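PDB 2GFI: phytase from Debaryomyces castellii, which hydrolyses phosphate esters of phytate (inositol hexakisphosphate), acting as a 3-phytase of the histidine acid phosphatase family. Local coordinates for residues G201-T206 with A439-W444; P159-N164 with N192-D197; L205-G210 with D333-I338; V64-R69 with I326-T331. All blocks are in the same frame, centred on the assembly; numbering follows the deposited sequence.

Contact 1 (G201-T206 with A439-W444); sequences GANSLT and AVTFYW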
# COMPACT_ATOMS: atom_id res chain seq x y z
N GLY A 201 -24.18 29.04 -28.81
CA GLY A 201 -25.36 28.25 -28.48
C GLY A 201 -24.95 26.84 -28.07
O GLY A 201 -24.03 26.65 -27.24
N ALA A 202 -25.60 25.87 -28.69
CA ALA A 202 -25.42 24.48 -28.39
C ALA A 202 -24.17 23.91 -29.07
O ALA A 202 -23.74 22.79 -28.75
CB ALA A 202 -26.66 23.69 -28.79
N ASN A 203 -23.59 24.67 -29.99
CA ASN A 203 -22.40 24.20 -30.69
C ASN A 203 -21.17 24.58 -29.90
O ASN A 203 -20.40 25.46 -30.29
CB ASN A 203 -22.33 24.73 -32.11
CG ASN A 203 -21.17 24.15 -32.85
OD1 ASN A 203 -20.90 22.94 -32.74
ND2 ASN A 203 -20.43 24.98 -33.56
N SER A 204 -21.00 23.91 -28.77
CA SER A 204 -20.21 24.42 -27.65
C SER A 204 -19.83 23.26 -26.75
O SER A 204 -20.59 22.30 -26.63
CB SER A 204 -21.08 25.38 -26.84
OG SER A 204 -20.36 25.99 -25.81
N LEU A 205 -18.65 23.35 -26.15
CA LEU A 205 -18.28 22.44 -25.05
C LEU A 205 -18.75 23.02 -23.73
O LEU A 205 -18.66 22.38 -22.69
CB LEU A 205 -16.78 22.17 -25.06
CG LEU A 205 -16.35 21.14 -26.09
CD1 LEU A 205 -14.86 21.10 -26.21
CD2 LEU A 205 -16.97 19.72 -25.83
N THR A 206 -19.27 24.24 -23.78
CA THR A 206 -19.85 24.91 -22.62
C THR A 206 -21.25 25.44 -22.98
O THR A 206 -21.47 26.63 -22.92
CB THR A 206 -18.95 26.10 -22.14
OG1 THR A 206 -18.73 27.02 -23.22
CG2 THR A 206 -17.54 25.63 -21.77
N ALA A 439 -27.67 22.78 -32.19
CA ALA A 439 -27.09 21.47 -31.95
C ALA A 439 -25.58 21.58 -32.09
O ALA A 439 -25.06 22.57 -32.63
CB ALA A 439 -27.67 20.44 -32.94
N VAL A 440 -24.87 20.57 -31.57
CA VAL A 440 -23.44 20.42 -31.77
C VAL A 440 -23.21 19.98 -33.21
O VAL A 440 -23.86 19.03 -33.69
CB VAL A 440 -22.80 19.36 -30.79
CG1 VAL A 440 -21.37 18.93 -31.25
CG2 VAL A 440 -22.80 19.86 -29.35
N THR A 441 -22.29 20.68 -33.87
CA THR A 441 -21.79 20.28 -35.16
C THR A 441 -20.27 20.22 -35.17
O THR A 441 -19.69 19.71 -36.12
CB THR A 441 -22.30 21.24 -36.31
OG1 THR A 441 -21.82 22.57 -36.09
CG2 THR A 441 -23.86 21.36 -36.30
N PHE A 442 -19.62 20.76 -34.13
CA PHE A 442 -18.15 20.91 -34.17
C PHE A 442 -17.40 19.57 -34.36
O PHE A 442 -16.32 19.57 -34.91
CB PHE A 442 -17.59 21.77 -33.01
CG PHE A 442 -17.79 21.17 -31.63
CD1 PHE A 442 -17.01 20.11 -31.19
CD2 PHE A 442 -18.80 21.66 -30.80
CE1 PHE A 442 -17.21 19.56 -29.93
CE2 PHE A 442 -19.03 21.09 -29.53
CZ PHE A 442 -18.22 20.03 -29.10
N TYR A 443 -17.96 18.44 -33.91
CA TYR A 443 -17.29 17.14 -34.15
C TYR A 443 -17.26 16.75 -35.64
O TYR A 443 -16.41 15.95 -36.05
CB TYR A 443 -17.88 15.97 -33.32
CG TYR A 443 -17.81 16.12 -31.80
CD1 TYR A 443 -16.59 16.11 -31.13
CD2 TYR A 443 -18.98 16.27 -31.05
CE1 TYR A 443 -16.53 16.25 -29.75
CE2 TYR A 443 -18.93 16.43 -29.66
CZ TYR A 443 -17.70 16.41 -29.03
OH TYR A 443 -17.62 16.58 -27.67
N TRP A 444 -18.17 17.32 -36.43
CA TRP A 444 -18.27 17.00 -37.85
C TRP A 444 -17.80 18.11 -38.81
O TRP A 444 -17.23 17.83 -39.87
CB TRP A 444 -19.69 16.55 -38.18
CG TRP A 444 -20.08 15.40 -37.32
CD1 TRP A 444 -19.78 14.07 -37.52
CD2 TRP A 444 -20.80 15.46 -36.09
NE1 TRP A 444 -20.29 13.31 -36.49
CE2 TRP A 444 -20.92 14.14 -35.59
CE3 TRP A 444 -21.38 16.50 -35.35
CZ2 TRP A 444 -21.57 13.84 -34.39
CZ3 TRP A 444 -22.02 16.20 -34.18
CH2 TRP A 444 -22.11 14.88 -33.70
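The side-chain oxygen of N203 meets two consecutive backbone amides of 439-444, so that one carboxamide fastens a loop to a distant turn. Chi1 (-175°) sets CG anti to the backbone N, and chi2 (42°) turns OD1 to within 2.9 Å of T441 N, on a nearly straight bond whose donor stands above the carbonyl plane. It takes a second, more bent bond from F442 N, also at 2.9 Å, its donor closer to the plane. ND2 of the same amide is engaged by Y451 OH, which fixes its flip. An alanine here would probably leave the amides of T441 and F442 without their shared acceptor, and Y451 without ND2. Beside this grip, the F442 ring presents its edge to S204 O, with CE2 3.5 Å away, while L205 CD2 lies 3.5 Å from F442 CZ, the two side chains crossing at about a right angle. The hydroxyl of Y443 comes up to the same methyl and bonds to S329. S204 OG accepts from T206 N (2.9 Å), an ST turn around L205. Two mostly buried loop pieces, the second leading into helix 442-445, are thus joined beside the central sheet of the histidine phosphatase fold.

Contact 2 (P159-N164 with N192-D197); sequences PVFTSN and NIISED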
# COMPACT_ATOMS: atom_id res chain seq x y z
N PRO A 159 -7.81 14.79 -33.91
CA PRO A 159 -8.54 16.00 -33.55
C PRO A 159 -8.69 16.11 -32.02
O PRO A 159 -8.83 15.09 -31.29
CB PRO A 159 -9.90 15.83 -34.25
CG PRO A 159 -10.07 14.34 -34.33
CD PRO A 159 -8.71 13.70 -34.33
N VAL A 160 -8.64 17.33 -31.53
CA VAL A 160 -8.82 17.54 -30.10
C VAL A 160 -9.88 18.62 -30.03
O VAL A 160 -9.87 19.53 -30.81
CB VAL A 160 -7.47 17.89 -29.41
CG1 VAL A 160 -7.68 18.38 -28.02
CG2 VAL A 160 -6.53 16.67 -29.38
N PHE A 161 -10.84 18.48 -29.15
CA PHE A 161 -11.83 19.50 -28.97
C PHE A 161 -11.67 20.01 -27.55
O PHE A 161 -11.65 19.22 -26.57
CB PHE A 161 -13.24 18.96 -29.27
CG PHE A 161 -13.33 18.28 -30.61
CD1 PHE A 161 -13.76 18.98 -31.73
CD2 PHE A 161 -12.90 16.98 -30.76
CE1 PHE A 161 -13.79 18.37 -32.97
CE2 PHE A 161 -12.91 16.37 -32.00
CZ PHE A 161 -13.37 17.07 -33.11
N THR A 162 -11.51 21.32 -27.44
CA THR A 162 -11.34 21.96 -26.17
C THR A 162 -12.05 23.30 -26.16
O THR A 162 -12.20 23.91 -27.21
CB THR A 162 -9.83 22.16 -25.89
OG1 THR A 162 -9.71 22.87 -24.65
CG2 THR A 162 -9.21 23.06 -26.89
N SER A 163 -12.51 23.75 -24.99
CA SER A 163 -13.00 25.11 -24.88
C SER A 163 -11.80 26.05 -24.81
O SER A 163 -10.66 25.61 -24.74
CB SER A 163 -13.94 25.30 -23.67
OG SER A 163 -13.20 25.70 -22.52
N ASN A 164 -12.05 27.35 -24.88
CA ASN A 164 -10.96 28.29 -25.01
C ASN A 164 -10.46 28.81 -23.67
O ASN A 164 -9.61 29.70 -23.60
CB ASN A 164 -11.36 29.44 -25.95
CG ASN A 164 -12.49 30.27 -25.40
OD1 ASN A 164 -13.52 29.75 -24.97
ND2 ASN A 164 -12.31 31.57 -25.43
N ASN A 192 -9.27 21.93 -32.00
CA ASN A 192 -10.41 22.77 -32.27
C ASN A 192 -10.82 23.42 -30.98
O ASN A 192 -11.23 22.75 -30.03
CB ASN A 192 -11.52 21.91 -32.87
CG ASN A 192 -11.02 21.09 -34.03
OD1 ASN A 192 -10.62 21.64 -35.06
ND2 ASN A 192 -10.94 19.78 -33.85
N ILE A 193 -10.64 24.73 -30.93
CA ILE A 193 -10.88 25.51 -29.76
C ILE A 193 -12.25 26.09 -29.97
O ILE A 193 -12.46 26.91 -30.85
CB ILE A 193 -9.86 26.64 -29.64
CG1 ILE A 193 -8.43 26.12 -29.82
CG2 ILE A 193 -10.00 27.37 -28.29
CD1 ILE A 193 -7.40 27.24 -29.81
N ILE A 194 -13.18 25.68 -29.13
CA ILE A 194 -14.57 26.01 -29.26
C ILE A 194 -14.85 27.05 -28.21
O ILE A 194 -14.69 26.81 -26.98
CB ILE A 194 -15.40 24.72 -29.05
CG1 ILE A 194 -15.04 23.72 -30.15
CG2 ILE A 194 -16.87 24.98 -29.07
CD1 ILE A 194 -14.90 22.37 -29.58
N SER A 195 -15.28 28.21 -28.69
CA SER A 195 -15.40 29.36 -27.86
C SER A 195 -16.46 29.12 -26.78
O SER A 195 -17.47 28.41 -26.97
CB SER A 195 -15.71 30.58 -28.72
OG SER A 195 -16.23 31.66 -27.94
N GLU A 196 -16.22 29.74 -25.63
CA GLU A 196 -17.20 29.73 -24.55
C GLU A 196 -18.25 30.85 -24.67
O GLU A 196 -19.18 30.95 -23.85
CB GLU A 196 -16.49 29.77 -23.20
CG GLU A 196 -15.62 28.56 -22.94
CD GLU A 196 -15.07 28.54 -21.54
OE1 GLU A 196 -15.48 29.39 -20.72
OE2 GLU A 196 -14.23 27.67 -21.26
N ASP A 197 -18.08 31.68 -25.69
CA ASP A 197 -19.09 32.68 -26.03
C ASP A 197 -20.48 32.07 -26.10
O ASP A 197 -20.70 31.00 -26.70
CB ASP A 197 -18.74 33.38 -27.36
CG ASP A 197 -17.53 34.30 -27.25
OD1 ASP A 197 -17.10 34.59 -26.10
OD2 ASP A 197 -16.93 34.78 -28.25
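N192 lies alongside F161, both side chains pointing the same way, and its ND2 sits over one face of the ring, 3.3 Å from F161 CE1. The amide and ring planes are 34° apart, and the same ND2 makes only a weak bond to V160 O. That carbonyl is held chiefly by the backbone N of N192, at 2.7 Å. T162 then continues the pairing in both directions, its N bonding to N192 O and its O accepting from I194 N at 2.8 Å. On the face that carries F161, CD1 of I194 reaches the ring's edge and packs 3.8 Å from F161 CB, while the rings of Y443 and Y446 meet F161 edge-to-face. These parallel strands, 158-163 and 189-194, are the two arms of a beta-alpha-beta unit whose crossover is helix 166-180; T162 points to that helix, touching V168, Y169 and S172.

Near N164 and E196, side chains do more of the joining, in a region where S195 and E196 are partly exposed. N164 places CG between its backbone N and carbonyl carbon (chi1 64°), and OD1 accepts from E196 N at 2.8 Å, the donor standing above the carbonyl plane. Its ND2 is bonded to S454 O, and its CB rests 3.4 Å from I193 CG2. A leucine in its place would probably leave E196 N and S454 O without their mates and let the turn at S195-E196 shift. S195 OG accepts from D197 N, an ST turn.

Contact 3 (L205-G210 with D333-I338); sequences LTPRDG and DTDIEI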
# COMPACT_ATOMS: atom_id res chain seq x y z
N LEU A 205 -18.65 23.35 -26.15
CA LEU A 205 -18.28 22.44 -25.05
C LEU A 205 -18.75 23.02 -23.73
O LEU A 205 -18.66 22.38 -22.69
CB LEU A 205 -16.78 22.17 -25.06
CG LEU A 205 -16.35 21.14 -26.09
CD1 LEU A 205 -14.86 21.10 -26.21
CD2 LEU A 205 -16.97 19.72 -25.83
N THR A 206 -19.27 24.24 -23.78
CA THR A 206 -19.85 24.91 -22.62
C THR A 206 -21.25 25.44 -22.98
O THR A 206 -21.47 26.63 -22.92
CB THR A 206 -18.95 26.10 -22.14
OG1 THR A 206 -18.73 27.02 -23.22
CG2 THR A 206 -17.54 25.63 -21.77
N PRO A 207 -22.18 24.56 -23.35
CA PRO A 207 -23.51 25.01 -23.81
C PRO A 207 -24.31 25.78 -22.76
O PRO A 207 -25.26 26.52 -23.12
CB PRO A 207 -24.22 23.70 -24.17
CG PRO A 207 -23.48 22.65 -23.36
CD PRO A 207 -22.05 23.09 -23.39
N ARG A 208 -23.95 25.67 -21.49
CA ARG A 208 -24.63 26.47 -20.48
C ARG A 208 -24.43 27.97 -20.73
O ARG A 208 -25.24 28.77 -20.28
CB ARG A 208 -24.13 26.12 -19.07
CG ARG A 208 -22.73 26.59 -18.82
CD ARG A 208 -22.06 25.92 -17.69
NE ARG A 208 -20.63 25.81 -17.94
CZ ARG A 208 -19.73 26.64 -17.45
NH1 ARG A 208 -20.11 27.64 -16.66
NH2 ARG A 208 -18.44 26.46 -17.75
N ASP A 209 -23.33 28.34 -21.41
CA ASP A 209 -22.99 29.73 -21.66
C ASP A 209 -24.03 30.43 -22.56
O ASP A 209 -24.38 31.59 -22.34
CB ASP A 209 -21.59 29.82 -22.30
CG ASP A 209 -20.47 29.51 -21.32
OD1 ASP A 209 -20.71 29.36 -20.12
OD2 ASP A 209 -19.29 29.41 -21.67
N GLY A 210 -24.50 29.71 -23.58
CA GLY A 210 -25.54 30.19 -24.46
C GLY A 210 -26.95 29.90 -23.96
O GLY A 210 -27.91 30.19 -24.64
N ASP A 333 -15.64 21.44 -15.08
CA ASP A 333 -16.43 20.55 -14.26
C ASP A 333 -17.91 20.79 -14.47
O ASP A 333 -18.71 19.83 -14.59
CB ASP A 333 -16.05 20.67 -12.77
CG ASP A 333 -16.06 22.11 -12.26
OD1 ASP A 333 -16.27 23.08 -13.03
OD2 ASP A 333 -15.84 22.37 -11.07
N THR A 334 -18.27 22.07 -14.56
CA THR A 334 -19.65 22.49 -14.67
C THR A 334 -20.30 21.90 -15.90
O THR A 334 -21.43 21.47 -15.86
CB THR A 334 -19.76 24.02 -14.65
OG1 THR A 334 -19.34 24.50 -13.36
CG2 THR A 334 -21.23 24.43 -14.68
N ASP A 335 -19.54 21.81 -16.98
CA ASP A 335 -20.10 21.35 -18.23
C ASP A 335 -20.27 19.87 -18.22
O ASP A 335 -21.26 19.34 -18.73
CB ASP A 335 -19.19 21.79 -19.34
CG ASP A 335 -19.05 23.27 -19.35
OD1 ASP A 335 -20.09 23.91 -19.64
OD2 ASP A 335 -17.99 23.88 -19.02
N ILE A 336 -19.30 19.22 -17.57
CA ILE A 336 -19.34 17.79 -17.40
C ILE A 336 -20.43 17.42 -16.42
O ILE A 336 -21.04 16.38 -16.58
CB ILE A 336 -17.98 17.26 -16.95
CG1 ILE A 336 -16.95 17.53 -18.06
CG2 ILE A 336 -18.07 15.76 -16.65
CD1 ILE A 336 -15.52 17.19 -17.68
N GLU A 337 -20.66 18.26 -15.40
CA GLU A 337 -21.74 17.98 -14.44
C GLU A 337 -23.08 18.08 -15.10
O GLU A 337 -23.92 17.22 -14.92
CB GLU A 337 -21.76 18.94 -13.25
CG GLU A 337 -21.06 18.38 -12.07
CD GLU A 337 -21.31 19.16 -10.83
OE1 GLU A 337 -21.79 18.56 -9.83
OE2 GLU A 337 -20.97 20.37 -10.86
N ILE A 338 -23.27 19.15 -15.86
CA ILE A 338 -24.50 19.36 -16.60
C ILE A 338 -24.68 18.25 -17.64
O ILE A 338 -25.76 17.69 -17.78
CB ILE A 338 -24.49 20.76 -17.24
CG1 ILE A 338 -24.51 21.85 -16.14
CG2 ILE A 338 -25.62 20.89 -18.26
CD1 ILE A 338 -24.12 23.24 -16.62
O HOH W 1 -22.49 23.27 -20.14
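Helix 333-343 begins at D333, the predicted proton donor of this histidine acid phosphatase, and its first turn is tied to the loop 205-210 by a salt bridge between R208 and D335. The guanidinium grips the carboxylate side-on with two nitrogens: NE lies 2.6 Å from D335 OD1 and NH2 lies 2.9 Å from D335 OD2. Both oxygens are close to the guanidinium plane, but the two planar groups are turned 43° against each other, and OD1 is met from above the carboxylate plane. A bend at chi3 (148°) sets NE on its course after CG has taken the place between backbone N and carbonyl carbon. T334 CB stands over the centre of one guanidinium face, 3.8 Å above it. On the opposite face lies D209 OD1, a long charge pairing to which no N-H points. CD of R208 also touches two methyls, T334 CG2 and I338 CD1, each 3.5 Å away. Water 1 joins the two segments as well, accepting from R208 N and donating to D335 OD1, while T206 sends CG2 to within 3.3 Å of D335 OD2. The buried carboxylate thus draws on R208 and the water, and OD2 also has weak bonds with H332 N and T331 OG1. Such company, above all the two-nitrogen grip of R208, is likely to favour the ionised form of D335, near D333, which is itself paired with R69.

Contact 4 (V64-R69 with I326-T331); sequences VQLFSR and IWLSFT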
# COMPACT_ATOMS: atom_id res chain seq x y z
N VAL A 64 -14.11 5.48 -28.74
CA VAL A 64 -14.04 6.03 -27.40
C VAL A 64 -14.25 7.53 -27.46
O VAL A 64 -13.75 8.18 -28.36
CB VAL A 64 -12.69 5.67 -26.70
CG1 VAL A 64 -11.48 6.30 -27.45
CG2 VAL A 64 -12.73 5.98 -25.20
N GLN A 65 -15.03 8.04 -26.51
CA GLN A 65 -15.19 9.47 -26.30
C GLN A 65 -14.71 9.78 -24.89
O GLN A 65 -15.04 9.09 -23.94
CB GLN A 65 -16.64 9.90 -26.49
CG GLN A 65 -17.34 9.23 -27.70
CD GLN A 65 -18.79 9.57 -27.80
OE1 GLN A 65 -19.32 10.24 -26.94
NE2 GLN A 65 -19.45 9.12 -28.88
N LEU A 66 -13.85 10.77 -24.81
CA LEU A 66 -13.36 11.33 -23.61
C LEU A 66 -13.93 12.75 -23.44
O LEU A 66 -13.85 13.60 -24.33
CB LEU A 66 -11.84 11.38 -23.65
CG LEU A 66 -11.22 12.18 -22.50
CD1 LEU A 66 -11.55 11.54 -21.11
CD2 LEU A 66 -9.71 12.35 -22.70
N PHE A 67 -14.52 12.97 -22.27
CA PHE A 67 -14.90 14.28 -21.85
C PHE A 67 -14.15 14.56 -20.59
O PHE A 67 -14.41 13.98 -19.54
CB PHE A 67 -16.42 14.37 -21.66
CG PHE A 67 -17.18 14.08 -22.92
CD1 PHE A 67 -17.47 15.11 -23.81
CD2 PHE A 67 -17.57 12.77 -23.24
CE1 PHE A 67 -18.18 14.85 -25.00
CE2 PHE A 67 -18.27 12.48 -24.43
CZ PHE A 67 -18.58 13.54 -25.31
N SER A 68 -13.18 15.45 -20.71
CA SER A 68 -12.22 15.68 -19.67
C SER A 68 -12.33 17.11 -19.12
O SER A 68 -12.55 18.07 -19.88
CB SER A 68 -10.84 15.42 -20.23
OG SER A 68 -9.88 15.76 -19.28
N ARG A 69 -12.23 17.23 -17.80
CA ARG A 69 -12.07 18.51 -17.14
C ARG A 69 -10.61 18.94 -17.36
O ARG A 69 -9.77 18.10 -17.73
CB ARG A 69 -12.34 18.34 -15.65
CG ARG A 69 -12.43 19.60 -14.89
CD ARG A 69 -12.51 19.40 -13.41
NE ARG A 69 -12.54 20.68 -12.73
CZ ARG A 69 -12.65 20.82 -11.42
NH1 ARG A 69 -12.73 19.76 -10.64
NH2 ARG A 69 -12.67 22.03 -10.89
N ILE A 326 -11.66 8.26 -32.06
CA ILE A 326 -11.24 8.74 -30.75
C ILE A 326 -11.64 10.19 -30.61
O ILE A 326 -11.11 11.07 -31.31
CB ILE A 326 -9.71 8.57 -30.56
CG1 ILE A 326 -9.34 7.10 -30.64
CG2 ILE A 326 -9.25 9.11 -29.24
CD1 ILE A 326 -7.83 6.88 -30.83
N TRP A 327 -12.59 10.42 -29.71
CA TRP A 327 -13.14 11.73 -29.45
C TRP A 327 -12.58 12.23 -28.13
O TRP A 327 -12.73 11.56 -27.10
CB TRP A 327 -14.67 11.66 -29.46
CG TRP A 327 -15.09 11.10 -30.78
CD1 TRP A 327 -15.51 9.83 -31.05
CD2 TRP A 327 -15.01 11.77 -32.05
NE1 TRP A 327 -15.72 9.68 -32.40
CE2 TRP A 327 -15.42 10.86 -33.04
CE3 TRP A 327 -14.64 13.07 -32.44
CZ2 TRP A 327 -15.49 11.20 -34.41
CZ3 TRP A 327 -14.71 13.41 -33.80
CH2 TRP A 327 -15.13 12.47 -34.76
N LEU A 328 -11.91 13.39 -28.18
CA LEU A 328 -11.23 13.99 -27.06
C LEU A 328 -11.75 15.41 -26.87
O LEU A 328 -11.44 16.32 -27.65
CB LEU A 328 -9.72 14.01 -27.30
CG LEU A 328 -9.07 12.70 -27.73
CD1 LEU A 328 -7.62 12.92 -28.11
CD2 LEU A 328 -9.18 11.64 -26.60
N SER A 329 -12.53 15.59 -25.79
CA SER A 329 -13.18 16.86 -25.48
C SER A 329 -12.79 17.26 -24.07
O SER A 329 -12.85 16.46 -23.14
CB SER A 329 -14.71 16.73 -25.53
OG SER A 329 -15.12 16.33 -26.81
N PHE A 330 -12.47 18.54 -23.94
CA PHE A 330 -11.93 19.13 -22.73
C PHE A 330 -12.75 20.36 -22.41
O PHE A 330 -12.94 21.21 -23.26
CB PHE A 330 -10.48 19.51 -22.97
CG PHE A 330 -9.62 18.33 -23.19
CD1 PHE A 330 -8.99 17.72 -22.12
CD2 PHE A 330 -9.47 17.79 -24.47
CE1 PHE A 330 -8.23 16.60 -22.31
CE2 PHE A 330 -8.71 16.68 -24.67
CZ PHE A 330 -8.08 16.08 -23.59
N THR A 331 -13.21 20.44 -21.17
CA THR A 331 -14.09 21.51 -20.76
C THR A 331 -14.05 21.63 -19.22
O THR A 331 -13.09 21.17 -18.63
CB THR A 331 -15.50 21.27 -21.35
OG1 THR A 331 -16.34 22.41 -21.05
CG2 THR A 331 -16.19 20.08 -20.70
O HOH W 2 -15.31 13.86 -26.74
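S68 has OG anti to its backbone N (chi1 174°) and F330 has CG anti to its carbonyl carbon (chi1 -66°), and on neighbouring strands these choices put OG of S68 3.6 Å from CD1 of the F330 ring. The strand pairing itself brings S68 CB to 3.5 Å from F330 CD1, obliquely to the ring. The strands, 59-69 and 326-331, run parallel at the centre of the histidine phosphatase sheet, their short axes 21° apart and 4.6 Å at closest approach. Five backbone bonds alternate along them, W327 N to V64 O, L66 N to W327 O, S329 N to L66 O, S68 N to S329 O and T331 N to S68 O. Supplementary CA-H...O contacts accompany them; F330 CA, for instance, is 3.1 Å from S68 O.

The two faces of the pair differ. V64, L66, S68, I326, L328 and F330 share one, where V64 CG1 touches I326 CG1 at 3.9 Å and L66 CD2 lies near both L328 CD2 and F330 CZ. Helices 133-148 and 166-180 pack here, F175 meeting F330 edge-to-face. Q65, F67, W327 and S329 share the other: CG of Q65 approaches CD1 of the indole at 3.9 Å, its amide almost perpendicular to the ring, and its OE1 is bonded to S313. F67 CD1 rests 3.6 Å from S329 CB, and F339 meets the F67 ring edge-to-face. At the C-terminal end R69 extends to D333, with G39 O on NH1. S329 OG, bonded to Y443 OH, also lies 2.5 Å from water 2, which donates to L66 O and sits over one face of the F67 ring toward its rim.

In the fold
Contacts 2 and 4 belong to one sheet: F161 N meets L328 O at 2.7 Å, and F161 O meets F330 N at 2.8 Å, so strand 326-331 lies between 59-69 and 158-163. Contact 1 packs beside this sheet, with Y443 OH 2.7 Å from S329 OG, and shares L205 and T206 with contact 3. L205 O also reaches T331 OG1, at 2.8 Å. The predicted nucleophile H70 and proton donor D333 lie near the C-terminal ends of the strands; R69, just before H70, has NH2 3.2 Å from D333 OD2. The side chains of S163 and D335 are each about 8 Å from that of H70, and that of L205, in contact 1, about 11 Å.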